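D-ribulose-5-phosphate 3-epimerase, putative (Plasmodium falciparum, PDB 1TQX) probably catalyses the metal-dependent interconversion of D-ribulose 5-phosphate and D-xylulose 5-phosphate, as a TIM-barrel epimerase carrying one zinc ion. Local coordinates at residues N140-T146 with L174-G180; L4-A9 with A195-V199; F93-E98 with T125-L130; V131-D135 with F166-Y171; F44-L48 with E148-G152. All coordinates share one frame; numbering follows the deposited sequence.

Contact 1 of 5, residues N140-T146 with L174-G180; sequences NTVLVMT and LNIQVDG. With ZN (zinc ion), chain D.
Strands 141-145 and 175-179 are neighbouring parallel staves of the TIM barrel, joined as a beta-alpha-beta unit through helix 161-170, and the second of them delivers a zinc ligand. Backbone bonds pass back and forth between them: Val142 N to Asn175 O, Gln177 N to Val142 O (2.9 Å) and Val144 N to Gln177 O. At the start Asn140 O takes two donors from opposite faces of its carbonyl plane, Asn175 N and Asn175 ND2 (Asn175 ND2 to Asn140 O 3.0 Å). Thr141, Leu143, Gln177 and Asp179 share the face turned to the barrel interior. There OE1 of Gln177 lies against CG of Leu143 at 3.4 Å, while its NE2 bonds to Asp68. The CD2 branch of Leu143 rests on CB of Asp179 at 3.6 Å. With CG anti to the backbone N (chi1 179°), Asp179 holds OD1 2.3 Å from the zinc ion, which His36, Asp38 and His70 also bind. Just past strand 141-145, Thr146 N bonds to Asp179 O and Thr146 OG1 donates to Gly180 O at 2.6 Å. An active site at the C-terminal strand ends is typical of the TIM barrel, here built round zinc.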
# COMPACT_ATOMS: atom_id res chain seq x y z
N ASN A 140 -10.63 3.43 3.58
CA ASN A 140 -10.83 2.82 2.27
C ASN A 140 -10.01 1.55 2.10
O ASN A 140 -10.43 0.61 1.41
CB ASN A 140 -10.42 3.80 1.16
CG ASN A 140 -11.29 5.04 1.12
OD1 ASN A 140 -12.39 5.02 0.56
ND2 ASN A 140 -10.80 6.12 1.71
N THR A 141 -8.84 1.51 2.73
CA THR A 141 -7.93 0.38 2.60
C THR A 141 -7.15 0.07 3.87
O THR A 141 -6.75 0.97 4.60
CB THR A 141 -6.85 0.67 1.52
OG1 THR A 141 -7.47 1.09 0.30
CG2 THR A 141 -6.00 -0.58 1.26
N VAL A 142 -6.95 -1.22 4.13
CA VAL A 142 -6.14 -1.65 5.26
C VAL A 142 -4.94 -2.34 4.60
O VAL A 142 -5.12 -3.26 3.81
CB VAL A 142 -6.85 -2.67 6.17
CG1 VAL A 142 -5.86 -3.22 7.20
CG2 VAL A 142 -8.00 -1.99 6.90
N LEU A 143 -3.74 -1.87 4.92
CA LEU A 143 -2.53 -2.44 4.35
C LEU A 143 -1.91 -3.39 5.37
O LEU A 143 -1.34 -2.96 6.37
CB LEU A 143 -1.54 -1.31 4.01
CG LEU A 143 -0.30 -1.59 3.15
CD1 LEU A 143 0.42 -0.26 2.88
CD2 LEU A 143 0.64 -2.55 3.85
N VAL A 144 -2.04 -4.69 5.11
CA VAL A 144 -1.50 -5.72 5.98
C VAL A 144 -0.06 -6.00 5.55
O VAL A 144 0.18 -6.57 4.49
CB VAL A 144 -2.32 -7.05 5.87
CG1 VAL A 144 -1.66 -8.15 6.69
CG2 VAL A 144 -3.75 -6.82 6.34
N MET A 145 0.91 -5.57 6.36
CA MET A 145 2.31 -5.81 6.04
C MET A 145 2.55 -7.31 6.14
O MET A 145 2.20 -7.93 7.15
CB MET A 145 3.24 -5.10 7.02
CG MET A 145 3.29 -3.58 6.90
SD MET A 145 3.78 -3.00 5.26
CE MET A 145 5.40 -3.71 5.08
N THR A 146 3.15 -7.90 5.11
CA THR A 146 3.45 -9.32 5.12
C THR A 146 4.95 -9.52 5.33
O THR A 146 5.49 -10.61 5.14
CB THR A 146 2.98 -10.02 3.83
OG1 THR A 146 3.37 -9.25 2.69
CG2 THR A 146 1.46 -10.18 3.84
N LEU A 174 -14.33 -3.69 2.10
CA LEU A 174 -13.06 -3.07 2.45
C LEU A 174 -11.93 -3.53 1.53
O LEU A 174 -11.80 -4.72 1.23
CB LEU A 174 -12.70 -3.41 3.89
CG LEU A 174 -11.34 -2.97 4.42
CD1 LEU A 174 -11.28 -1.45 4.53
CD2 LEU A 174 -11.11 -3.61 5.79
N ASN A 175 -11.13 -2.57 1.05
CA ASN A 175 -9.99 -2.90 0.20
C ASN A 175 -8.91 -3.45 1.14
O ASN A 175 -8.58 -2.83 2.15
CB ASN A 175 -9.45 -1.65 -0.50
CG ASN A 175 -10.34 -1.19 -1.65
OD1 ASN A 175 -10.46 -1.88 -2.67
ND2 ASN A 175 -10.96 -0.03 -1.49
N ILE A 176 -8.40 -4.64 0.83
CA ILE A 176 -7.36 -5.25 1.64
C ILE A 176 -6.11 -5.36 0.79
O ILE A 176 -6.09 -6.01 -0.25
CB ILE A 176 -7.79 -6.64 2.15
CG1 ILE A 176 -9.03 -6.50 3.04
CG2 ILE A 176 -6.65 -7.27 2.96
CD1 ILE A 176 -9.68 -7.82 3.44
N GLN A 177 -5.06 -4.68 1.24
CA GLN A 177 -3.80 -4.61 0.53
C GLN A 177 -2.71 -5.39 1.27
O GLN A 177 -2.64 -5.37 2.50
CB GLN A 177 -3.42 -3.12 0.40
CG GLN A 177 -2.19 -2.81 -0.42
CD GLN A 177 -1.98 -1.31 -0.57
OE1 GLN A 177 -2.07 -0.56 0.40
NE2 GLN A 177 -1.71 -0.86 -1.80
N VAL A 178 -1.88 -6.11 0.52
CA VAL A 178 -0.79 -6.89 1.11
C VAL A 178 0.50 -6.31 0.56
O VAL A 178 0.56 -5.92 -0.60
CB VAL A 178 -0.90 -8.40 0.80
CG1 VAL A 178 -2.05 -8.99 1.61
CG2 VAL A 178 -1.13 -8.63 -0.69
N ASP A 179 1.53 -6.27 1.39
CA ASP A 179 2.77 -5.63 1.00
C ASP A 179 3.98 -6.29 1.67
O ASP A 179 4.08 -6.29 2.89
CB ASP A 179 2.63 -4.16 1.39
CG ASP A 179 3.84 -3.31 1.07
OD1 ASP A 179 3.74 -2.09 1.36
OD2 ASP A 179 4.86 -3.81 0.56
N GLY A 180 4.88 -6.84 0.86
CA GLY A 180 6.06 -7.50 1.40
C GLY A 180 6.23 -8.92 0.91
O GLY A 180 5.57 -9.84 1.38
ZN ZN D . 4.36 0.08 1.12

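Contact 2 of 5, residues L4-A9 with A195-V199; sequences LKAIIA and ANIIV
ND2 of Asn196 is held by two carbonyl oxygens, Lys5 O across the contact and the side-chain OD1 of Asn175; OD1 of the same Asn196 amide accepts from Ile176 N. The bond from Asn196 ND2 to Lys5 O is 3.2 Å long and nearly straight (171° at the hydrogen), and the acceptor lies in the amide plane. A chi1 of 64° puts CG between the backbone N and the carbonyl carbon, which turns the amide toward the incoming chain. CD2 of Leu4 lies over one face of this amide, 3.8 Å from ND2 of Asn196, the two side chains crossing at about a right angle. From here the segments run on as parallel strands, with Ile7 N bonded to Asn196 O at 2.9 Å, Ile198 N to Ile7 O and Ala9 N to Ile198 O at 2.8 Å. Ile7 and Ile197 lie alongside each other, CD1 of the former 4.1 Å from CG1 of the latter, with Trp34 against both. On the other sheet face CD1 of Ile8 meets CB of Ile198 at 4.0 Å, and helix 210-223 packs over this pair. One buried amide thus ties three chain segments together where the first and last barrel strands join, taking over from backbone pairing just before the strands begin.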
# COMPACT_ATOMS: atom_id res chain seq x y z
N LEU A 4 -15.50 -4.18 -5.22
CA LEU A 4 -14.04 -4.50 -5.11
C LEU A 4 -13.43 -4.80 -6.47
O LEU A 4 -14.02 -5.51 -7.28
CB LEU A 4 -13.83 -5.70 -4.19
CG LEU A 4 -14.09 -5.55 -2.69
CD1 LEU A 4 -13.99 -6.91 -2.02
CD2 LEU A 4 -13.09 -4.57 -2.08
N LYS A 5 -12.23 -4.28 -6.71
CA LYS A 5 -11.54 -4.50 -7.97
C LYS A 5 -10.19 -5.15 -7.71
O LYS A 5 -9.61 -4.99 -6.63
CB LYS A 5 -11.33 -3.16 -8.69
CG LYS A 5 -12.55 -2.24 -8.67
CD LYS A 5 -13.70 -2.79 -9.50
CE LYS A 5 -13.48 -2.56 -10.99
NZ LYS A 5 -13.47 -1.11 -11.36
N ALA A 6 -9.67 -5.89 -8.69
CA ALA A 6 -8.36 -6.52 -8.56
C ALA A 6 -7.36 -5.43 -8.94
O ALA A 6 -7.37 -4.96 -10.07
CB ALA A 6 -8.24 -7.69 -9.51
N ILE A 7 -6.51 -5.03 -8.00
CA ILE A 7 -5.56 -3.95 -8.28
C ILE A 7 -4.10 -4.33 -8.06
O ILE A 7 -3.74 -4.86 -7.01
CB ILE A 7 -5.87 -2.72 -7.41
CG1 ILE A 7 -7.29 -2.22 -7.72
CG2 ILE A 7 -4.84 -1.62 -7.65
CD1 ILE A 7 -7.85 -1.27 -6.69
N ILE A 8 -3.26 -4.07 -9.06
CA ILE A 8 -1.84 -4.35 -8.94
C ILE A 8 -1.14 -3.00 -8.76
O ILE A 8 -1.32 -2.09 -9.57
CB ILE A 8 -1.30 -5.05 -10.21
CG1 ILE A 8 -2.10 -6.33 -10.48
CG2 ILE A 8 0.18 -5.39 -10.02
CD1 ILE A 8 -2.13 -7.29 -9.31
N ALA A 9 -0.36 -2.88 -7.69
CA ALA A 9 0.34 -1.64 -7.40
C ALA A 9 1.84 -1.85 -7.22
O ALA A 9 2.31 -2.12 -6.11
CB ALA A 9 -0.25 -0.99 -6.14
N ALA A 195 -7.39 -10.75 -0.04
CA ALA A 195 -6.69 -9.56 -0.53
C ALA A 195 -7.11 -9.22 -1.96
O ALA A 195 -7.28 -10.12 -2.78
CB ALA A 195 -5.17 -9.78 -0.47
N ASN A 196 -7.29 -7.93 -2.25
CA ASN A 196 -7.67 -7.52 -3.60
C ASN A 196 -6.71 -6.49 -4.21
O ASN A 196 -6.80 -6.17 -5.39
CB ASN A 196 -9.11 -6.98 -3.64
CG ASN A 196 -9.30 -5.72 -2.82
OD1 ASN A 196 -9.19 -5.74 -1.60
ND2 ASN A 196 -9.59 -4.61 -3.50
N ILE A 197 -5.79 -5.97 -3.39
CA ILE A 197 -4.81 -5.01 -3.87
C ILE A 197 -3.44 -5.61 -3.57
O ILE A 197 -3.13 -5.94 -2.43
CB ILE A 197 -4.95 -3.64 -3.18
CG1 ILE A 197 -6.38 -3.11 -3.38
CG2 ILE A 197 -3.94 -2.66 -3.77
CD1 ILE A 197 -6.61 -1.74 -2.80
N ILE A 198 -2.61 -5.73 -4.60
CA ILE A 198 -1.30 -6.34 -4.45
C ILE A 198 -0.13 -5.40 -4.66
O ILE A 198 0.05 -4.86 -5.76
CB ILE A 198 -1.15 -7.51 -5.44
CG1 ILE A 198 -2.35 -8.45 -5.32
CG2 ILE A 198 0.18 -8.23 -5.21
CD1 ILE A 198 -2.54 -9.08 -3.95
N VAL A 199 0.68 -5.21 -3.63
CA VAL A 199 1.86 -4.37 -3.76
C VAL A 199 3.04 -5.30 -4.00
O VAL A 199 3.32 -6.19 -3.19
CB VAL A 199 2.13 -3.55 -2.47
CG1 VAL A 199 3.47 -2.83 -2.57
CG2 VAL A 199 1.01 -2.55 -2.26

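Contact 3 of 5, residues F93-E98 with T125-L130; sequences FEALNE and TDVQKL
Phe93, in the beta-alpha loop after strand 88-92 of the TIM barrel, turns its ring to the loop after strand 116-121, at 125-130. CD2 of Leu130 lies over one face in a CH-pi contact, 3.8 Å from the ring centroid and 18° off the normal. The opposite face is backed from within its own segment by Glu98 CA, over the ring centre. CG2 of Thr125 comes to the ring edge, 4.0 Å from CD2 of Phe93, and CB of Lys129 approaches CE2 obliquely at 3.7 Å. The ring reaches across because CG stands anti to the backbone N (chi1 -178°). Beside this apolar cluster, the hydroxyl OG1 of Thr125 donates to OE2 of Glu94 at 2.6 Å, using the anti lone pair of that oxygen. Glu94 bends at chi2 (85°) to bring its carboxylate there. A second shell fixes the acid: OE2 also takes the backbone N of Lys122, and OE1 bonds to ND1 of His92. Around the loop at 125-130, an Asx turn, in which Gln128 N donates to Asp126 OD2, precedes the 3-10 segment that presents Lys129 and Leu130. Toward the exposed side the aliphatic part of Lys129 passes Glu98, CD lying 3.4 Å from OE1; the salt bridge itself is long, with Lys129 NZ 3.7 Å from Glu98 OE1.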
# COMPACT_ATOMS: atom_id res chain seq x y z
N PHE A 93 -0.95 2.58 12.02
CA PHE A 93 -1.70 2.53 13.27
C PHE A 93 -0.69 2.78 14.40
O PHE A 93 -0.98 3.50 15.36
CB PHE A 93 -2.34 1.13 13.40
CG PHE A 93 -3.19 0.93 14.64
CD1 PHE A 93 -4.27 1.75 14.91
CD2 PHE A 93 -2.94 -0.15 15.48
CE1 PHE A 93 -5.11 1.50 16.01
CE2 PHE A 93 -3.77 -0.42 16.57
CZ PHE A 93 -4.86 0.41 16.83
N GLU A 94 0.50 2.21 14.25
CA GLU A 94 1.55 2.35 15.26
C GLU A 94 2.14 3.76 15.35
O GLU A 94 2.64 4.15 16.40
CB GLU A 94 2.69 1.35 15.00
CG GLU A 94 2.24 -0.11 14.94
CD GLU A 94 1.77 -0.51 13.55
OE1 GLU A 94 1.73 0.37 12.67
OE2 GLU A 94 1.43 -1.70 13.35
N ALA A 95 2.09 4.50 14.25
CA ALA A 95 2.64 5.86 14.25
C ALA A 95 1.84 6.77 15.18
O ALA A 95 2.36 7.78 15.66
CB ALA A 95 2.64 6.42 12.82
N LEU A 96 0.58 6.42 15.41
CA LEU A 96 -0.29 7.19 16.29
C LEU A 96 -0.50 6.46 17.61
O LEU A 96 -1.56 6.56 18.23
CB LEU A 96 -1.64 7.46 15.62
CG LEU A 96 -1.71 8.70 14.72
CD1 LEU A 96 -0.61 8.62 13.68
CD2 LEU A 96 -3.08 8.80 14.05
N ASN A 97 0.52 5.71 18.03
CA ASN A 97 0.48 4.97 19.29
C ASN A 97 -0.73 4.05 19.46
O ASN A 97 -1.22 3.85 20.57
CB ASN A 97 0.56 5.96 20.45
CG ASN A 97 1.89 6.70 20.49
OD1 ASN A 97 2.03 7.73 21.15
ND2 ASN A 97 2.87 6.17 19.77
N GLU A 98 -1.22 3.51 18.35
CA GLU A 98 -2.34 2.59 18.37
C GLU A 98 -3.60 3.07 19.09
O GLU A 98 -4.35 2.26 19.65
CB GLU A 98 -1.89 1.25 18.97
CG GLU A 98 -0.85 0.53 18.13
CD GLU A 98 -0.48 -0.84 18.68
OE1 GLU A 98 -1.34 -1.49 19.29
OE2 GLU A 98 0.68 -1.26 18.47
N THR A 125 1.43 -6.49 15.05
CA THR A 125 0.24 -5.79 15.53
C THR A 125 -1.05 -6.57 15.27
O THR A 125 -1.31 -7.02 14.16
CB THR A 125 0.13 -4.40 14.87
OG1 THR A 125 1.34 -3.67 15.10
CG2 THR A 125 -1.03 -3.61 15.47
N ASP A 126 -1.86 -6.72 16.32
CA ASP A 126 -3.12 -7.46 16.27
C ASP A 126 -4.18 -6.73 15.43
O ASP A 126 -4.55 -5.60 15.74
CB ASP A 126 -3.63 -7.65 17.70
CG ASP A 126 -4.96 -8.39 17.77
OD1 ASP A 126 -5.48 -8.54 18.90
OD2 ASP A 126 -5.47 -8.82 16.72
N VAL A 127 -4.67 -7.39 14.38
CA VAL A 127 -5.70 -6.81 13.49
C VAL A 127 -6.98 -6.36 14.18
O VAL A 127 -7.60 -5.39 13.76
CB VAL A 127 -6.18 -7.80 12.42
CG1 VAL A 127 -6.00 -7.21 11.04
CG2 VAL A 127 -5.50 -9.12 12.58
N GLN A 128 -7.39 -7.09 15.21
CA GLN A 128 -8.63 -6.76 15.90
C GLN A 128 -8.62 -5.38 16.54
O GLN A 128 -9.68 -4.81 16.80
CB GLN A 128 -8.95 -7.83 16.95
CG GLN A 128 -9.13 -9.21 16.34
CD GLN A 128 -9.78 -10.20 17.29
OE1 GLN A 128 -10.93 -10.03 17.69
NE2 GLN A 128 -9.03 -11.23 17.67
N LYS A 129 -7.44 -4.83 16.77
CA LYS A 129 -7.34 -3.50 17.36
C LYS A 129 -7.85 -2.43 16.40
O LYS A 129 -8.11 -1.30 16.81
CB LYS A 129 -5.89 -3.19 17.75
CG LYS A 129 -5.36 -3.96 18.95
CD LYS A 129 -3.88 -3.68 19.13
CE LYS A 129 -3.26 -4.51 20.24
NZ LYS A 129 -3.21 -3.79 21.53
N LEU A 130 -7.99 -2.79 15.12
CA LEU A 130 -8.46 -1.83 14.11
C LEU A 130 -9.98 -1.72 14.01
O LEU A 130 -10.50 -0.76 13.44
CB LEU A 130 -7.93 -2.21 12.72
CG LEU A 130 -6.42 -2.19 12.44
CD1 LEU A 130 -6.19 -2.60 11.00
CD2 LEU A 130 -5.85 -0.80 12.69

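Contact 4 of 5, residues V131-D135 with F166-Y171; sequences VPILD and FLRKKY
Leu134 and Tyr171 form the tightly packed part of this contact between the short helix 131-134 and the C-terminal end of helix 161-170. CD1 of Leu134 meets CD2 of Leu167 at 3.6 Å, the two side chains crossing at about a right angle. CB of Leu134 also lies 3.5 Å from CZ of Tyr171, an oblique approach to the ring. Tyr171 is the first residue to leave the helix, and its chi1 of -51°, with CG anti to the carbonyl carbon, carries the phenol across to segment 131-135, where OH of Tyr171 donates to Asp135 OD1 at 2.8 Å. That oxygen lies at the ring edge, in plane, but the hydroxyl meets the carboxylate from above its plane, 50° out of it. CG of Lys170 lies over one face of the tyrosine ring, toward its rim.

The outer side is looser and wetter. CE of Lys170 passes CG1 of Val131 at 3.7 Å, yet its ammonium group stands 4.8 Å from Asp135 OD1, measured from NZ. A water bridges the opposite charges instead, donating to Asp135 OD2 and accepting from Lys170 NZ at 2.9 Å. CG2 of Val131 touches the Phe166 ring only at its edge, 4.0 Å from CZ.

Inward, Leu134 and Leu167 both pack on Val142 of strand 141-145, and Leu167 reaches on to Ile176 of strand 175-179. Helix 131-134 also adjoins helix 100-111, where Ile133 touches Thr100 and Cys103.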
# COMPACT_ATOMS: atom_id res chain seq x y z
N VAL A 131 -10.69 -2.70 14.56
CA VAL A 131 -12.15 -2.70 14.49
C VAL A 131 -12.85 -1.37 14.79
O VAL A 131 -13.67 -0.91 14.00
CB VAL A 131 -12.74 -3.81 15.39
CG1 VAL A 131 -14.26 -3.76 15.37
CG2 VAL A 131 -12.27 -5.17 14.89
N PRO A 132 -12.52 -0.72 15.92
CA PRO A 132 -13.17 0.56 16.22
C PRO A 132 -13.03 1.58 15.09
O PRO A 132 -13.98 2.31 14.76
CB PRO A 132 -12.47 1.01 17.50
CG PRO A 132 -12.14 -0.29 18.17
CD PRO A 132 -11.62 -1.12 17.01
N ILE A 133 -11.85 1.64 14.48
CA ILE A 133 -11.60 2.58 13.40
C ILE A 133 -12.32 2.16 12.12
O ILE A 133 -12.97 2.97 11.46
CB ILE A 133 -10.10 2.69 13.08
CG1 ILE A 133 -9.33 3.03 14.36
CG2 ILE A 133 -9.88 3.76 12.02
CD1 ILE A 133 -7.82 2.88 14.21
N LEU A 134 -12.19 0.88 11.78
CA LEU A 134 -12.81 0.35 10.57
C LEU A 134 -14.33 0.45 10.59
O LEU A 134 -14.95 0.59 9.54
CB LEU A 134 -12.37 -1.10 10.35
CG LEU A 134 -10.87 -1.30 10.12
CD1 LEU A 134 -10.57 -2.78 9.91
CD2 LEU A 134 -10.43 -0.48 8.92
N ASP A 135 -14.92 0.37 11.78
CA ASP A 135 -16.38 0.45 11.87
C ASP A 135 -16.94 1.82 11.52
O ASP A 135 -18.14 1.95 11.25
CB ASP A 135 -16.85 0.03 13.27
CG ASP A 135 -16.78 -1.47 13.49
OD1 ASP A 135 -16.63 -2.23 12.51
OD2 ASP A 135 -16.89 -1.90 14.66
N PHE A 166 -9.62 -12.48 8.41
CA PHE A 166 -10.42 -11.79 9.42
C PHE A 166 -11.10 -10.55 8.83
O PHE A 166 -12.31 -10.36 8.98
CB PHE A 166 -9.54 -11.35 10.59
CG PHE A 166 -10.25 -10.47 11.59
CD1 PHE A 166 -11.06 -11.04 12.58
CD2 PHE A 166 -10.14 -9.09 11.52
CE1 PHE A 166 -11.74 -10.23 13.49
CE2 PHE A 166 -10.82 -8.27 12.43
CZ PHE A 166 -11.62 -8.84 13.42
N LEU A 167 -10.31 -9.71 8.16
CA LEU A 167 -10.82 -8.48 7.56
C LEU A 167 -11.85 -8.71 6.45
O LEU A 167 -12.89 -8.06 6.44
CB LEU A 167 -9.65 -7.64 7.02
CG LEU A 167 -8.69 -7.07 8.06
CD1 LEU A 167 -7.42 -6.57 7.37
CD2 LEU A 167 -9.36 -5.94 8.82
N ARG A 168 -11.57 -9.62 5.53
CA ARG A 168 -12.50 -9.88 4.44
C ARG A 168 -13.84 -10.42 4.94
O ARG A 168 -14.90 -10.06 4.43
CB ARG A 168 -11.91 -10.87 3.43
CG ARG A 168 -12.86 -11.21 2.28
CD ARG A 168 -13.30 -9.95 1.54
NE ARG A 168 -12.18 -9.27 0.89
CZ ARG A 168 -12.00 -7.95 0.90
NH1 ARG A 168 -12.87 -7.17 1.53
NH2 ARG A 168 -10.96 -7.41 0.28
N LYS A 169 -13.79 -11.27 5.96
CA LYS A 169 -15.00 -11.86 6.51
C LYS A 169 -15.88 -10.82 7.21
O LYS A 169 -17.11 -10.85 7.09
CB LYS A 169 -14.65 -12.98 7.49
CG LYS A 169 -15.85 -13.75 8.01
CD LYS A 169 -15.41 -14.93 8.87
CE LYS A 169 -16.60 -15.78 9.33
NZ LYS A 169 -17.57 -15.00 10.14
N LYS A 170 -15.24 -9.89 7.92
CA LYS A 170 -15.96 -8.86 8.66
C LYS A 170 -16.36 -7.66 7.82
O LYS A 170 -17.40 -7.05 8.05
CB LYS A 170 -15.11 -8.41 9.85
CG LYS A 170 -15.83 -7.49 10.84
CD LYS A 170 -14.96 -7.25 12.07
CE LYS A 170 -15.63 -6.31 13.07
NZ LYS A 170 -16.88 -6.89 13.64
N TYR A 171 -15.54 -7.31 6.83
CA TYR A 171 -15.81 -6.17 5.98
C TYR A 171 -15.71 -6.56 4.50
O TYR A 171 -14.62 -6.53 3.92
CB TYR A 171 -14.82 -5.03 6.28
CG TYR A 171 -14.71 -4.67 7.74
CD1 TYR A 171 -13.71 -5.22 8.54
CD2 TYR A 171 -15.58 -3.75 8.33
CE1 TYR A 171 -13.59 -4.87 9.89
CE2 TYR A 171 -15.47 -3.39 9.67
CZ TYR A 171 -14.47 -3.95 10.45
OH TYR A 171 -14.33 -3.59 11.77
O HOH W 1 -17.53 -4.60 15.26

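Contact 5 of 5, residues F44-L48 with E148-G152; sequences FVPNL and EPGFG
Gly150, with a positive phi of 138°, brings a bare CA against Val45, in the beta-alpha loops over the C-terminal end of the TIM barrel. In this conformation a CB would press on the carbonyl O of Pro149. CA of Gly150 approaches CB of Val45 at 4.1 Å. Next to Val45, Pro46 is the centre of an inverse gamma turn whose closing bond, Asn47 N to Val45 O, is weak. The CG1 branch of Val45, anti to the carbonyl carbon (chi1 -70°), reaches Pro149, 3.7 Å from its O and 4.3 Å from its CB. Met72 of strand 66-72 touches both Val45 and Pro149. Farther out, the aromatic ring of Phe151 reaches Pro46 and Asn47. The amide of Asn47 is nearly parallel to that ring, the planes 12° apart, although the two side chains cross at a slant. Gly150, Phe151 and Gly152 are predicted to bind substrate, so this contact probably helps shape the mouth of the active site. The bond from Gln154 NE2 to Phe151 O anchors the glycine-rich loop from its own side. At the outer end, CE1 of Phe151 lies 4.1 Å from CG of Pro46, and its CZ comes obliquely to within 3.5 Å of Pro46 O.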
# COMPACT_ATOMS: atom_id res chain seq x y z
N PHE A 44 10.56 6.13 11.80
CA PHE A 44 9.54 5.10 11.98
C PHE A 44 10.09 3.75 11.52
O PHE A 44 9.72 2.71 12.05
CB PHE A 44 8.27 5.44 11.20
CG PHE A 44 7.16 4.46 11.43
CD1 PHE A 44 6.45 4.46 12.62
CD2 PHE A 44 6.87 3.50 10.46
CE1 PHE A 44 5.46 3.50 12.86
CE2 PHE A 44 5.89 2.54 10.70
CZ PHE A 44 5.18 2.54 11.90
N VAL A 45 10.96 3.80 10.52
CA VAL A 45 11.63 2.61 9.99
C VAL A 45 13.07 3.07 9.74
O VAL A 45 13.32 4.24 9.49
CB VAL A 45 11.00 2.11 8.67
CG1 VAL A 45 9.63 1.51 8.94
CG2 VAL A 45 10.89 3.25 7.66
N PRO A 46 14.04 2.14 9.83
CA PRO A 46 15.46 2.47 9.62
C PRO A 46 15.90 2.64 8.16
O PRO A 46 16.89 2.04 7.73
CB PRO A 46 16.18 1.33 10.33
CG PRO A 46 15.29 0.17 10.05
CD PRO A 46 13.90 0.75 10.29
N ASN A 47 15.19 3.49 7.43
CA ASN A 47 15.51 3.74 6.02
C ASN A 47 14.90 5.08 5.62
O ASN A 47 13.85 5.47 6.13
CB ASN A 47 14.90 2.60 5.17
CG ASN A 47 15.46 2.56 3.76
OD1 ASN A 47 15.03 1.73 2.95
ND2 ASN A 47 16.41 3.42 3.45
N LEU A 48 15.57 5.80 4.71
CA LEU A 48 15.07 7.08 4.22
C LEU A 48 14.94 6.93 2.71
O LEU A 48 15.95 6.81 2.01
CB LEU A 48 16.05 8.21 4.55
CG LEU A 48 15.64 9.65 4.18
CD1 LEU A 48 14.45 10.08 5.01
CD2 LEU A 48 16.82 10.60 4.42
N GLU A 148 8.45 -7.32 7.68
CA GLU A 148 8.83 -6.24 8.60
C GLU A 148 9.17 -5.04 7.70
O GLU A 148 10.14 -5.07 6.95
CB GLU A 148 10.05 -6.67 9.42
CG GLU A 148 9.82 -7.94 10.24
CD GLU A 148 11.11 -8.68 10.59
OE1 GLU A 148 12.00 -8.08 11.24
OE2 GLU A 148 11.24 -9.87 10.22
N PRO A 149 8.37 -3.97 7.78
CA PRO A 149 8.60 -2.77 6.96
C PRO A 149 9.95 -2.08 7.06
O PRO A 149 10.56 -2.03 8.13
CB PRO A 149 7.44 -1.86 7.36
CG PRO A 149 7.24 -2.20 8.79
CD PRO A 149 7.32 -3.72 8.79
N GLY A 150 10.41 -1.55 5.93
CA GLY A 150 11.68 -0.85 5.90
C GLY A 150 12.50 -1.18 4.67
O GLY A 150 13.16 -0.32 4.09
N PHE A 151 12.45 -2.44 4.25
CA PHE A 151 13.21 -2.87 3.08
C PHE A 151 12.48 -3.87 2.20
O PHE A 151 11.60 -4.61 2.65
CB PHE A 151 14.54 -3.49 3.52
CG PHE A 151 15.40 -2.56 4.32
CD1 PHE A 151 15.28 -2.49 5.70
CD2 PHE A 151 16.35 -1.76 3.69
CE1 PHE A 151 16.09 -1.63 6.45
CE2 PHE A 151 17.17 -0.90 4.42
CZ PHE A 151 17.03 -0.84 5.80
N GLY A 152 12.86 -3.89 0.92
CA GLY A 152 12.26 -4.82 -0.01
C GLY A 152 13.15 -6.05 -0.07
O GLY A 152 14.19 -6.09 0.60

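Contacts 1 and 2, with centres 9 Å apart, are consecutive pairings of one barrel wall: strand 175-179 of contact 1 neighbours strand 197-200 of contact 2, and Gln177 NE2 lies 3.2 Å from Val199 CG2. Contact 4 lies outside that wall, its centre about 12 Å from that of contact 1. Contact 3 runs straight into contact 4 along the chain; CE1 of Phe93 touches CD1 of Ile133 at 3.5 Å. Contact 5 meets contact 3 where Phe44 CE1 lies 4.1 Å from Glu94 CB. Contact 1 supplies a zinc ligand, while Pro149 in contact 5 has its side chain about 7 Å from the metal and Glu94 in contact 3 about 12 Å.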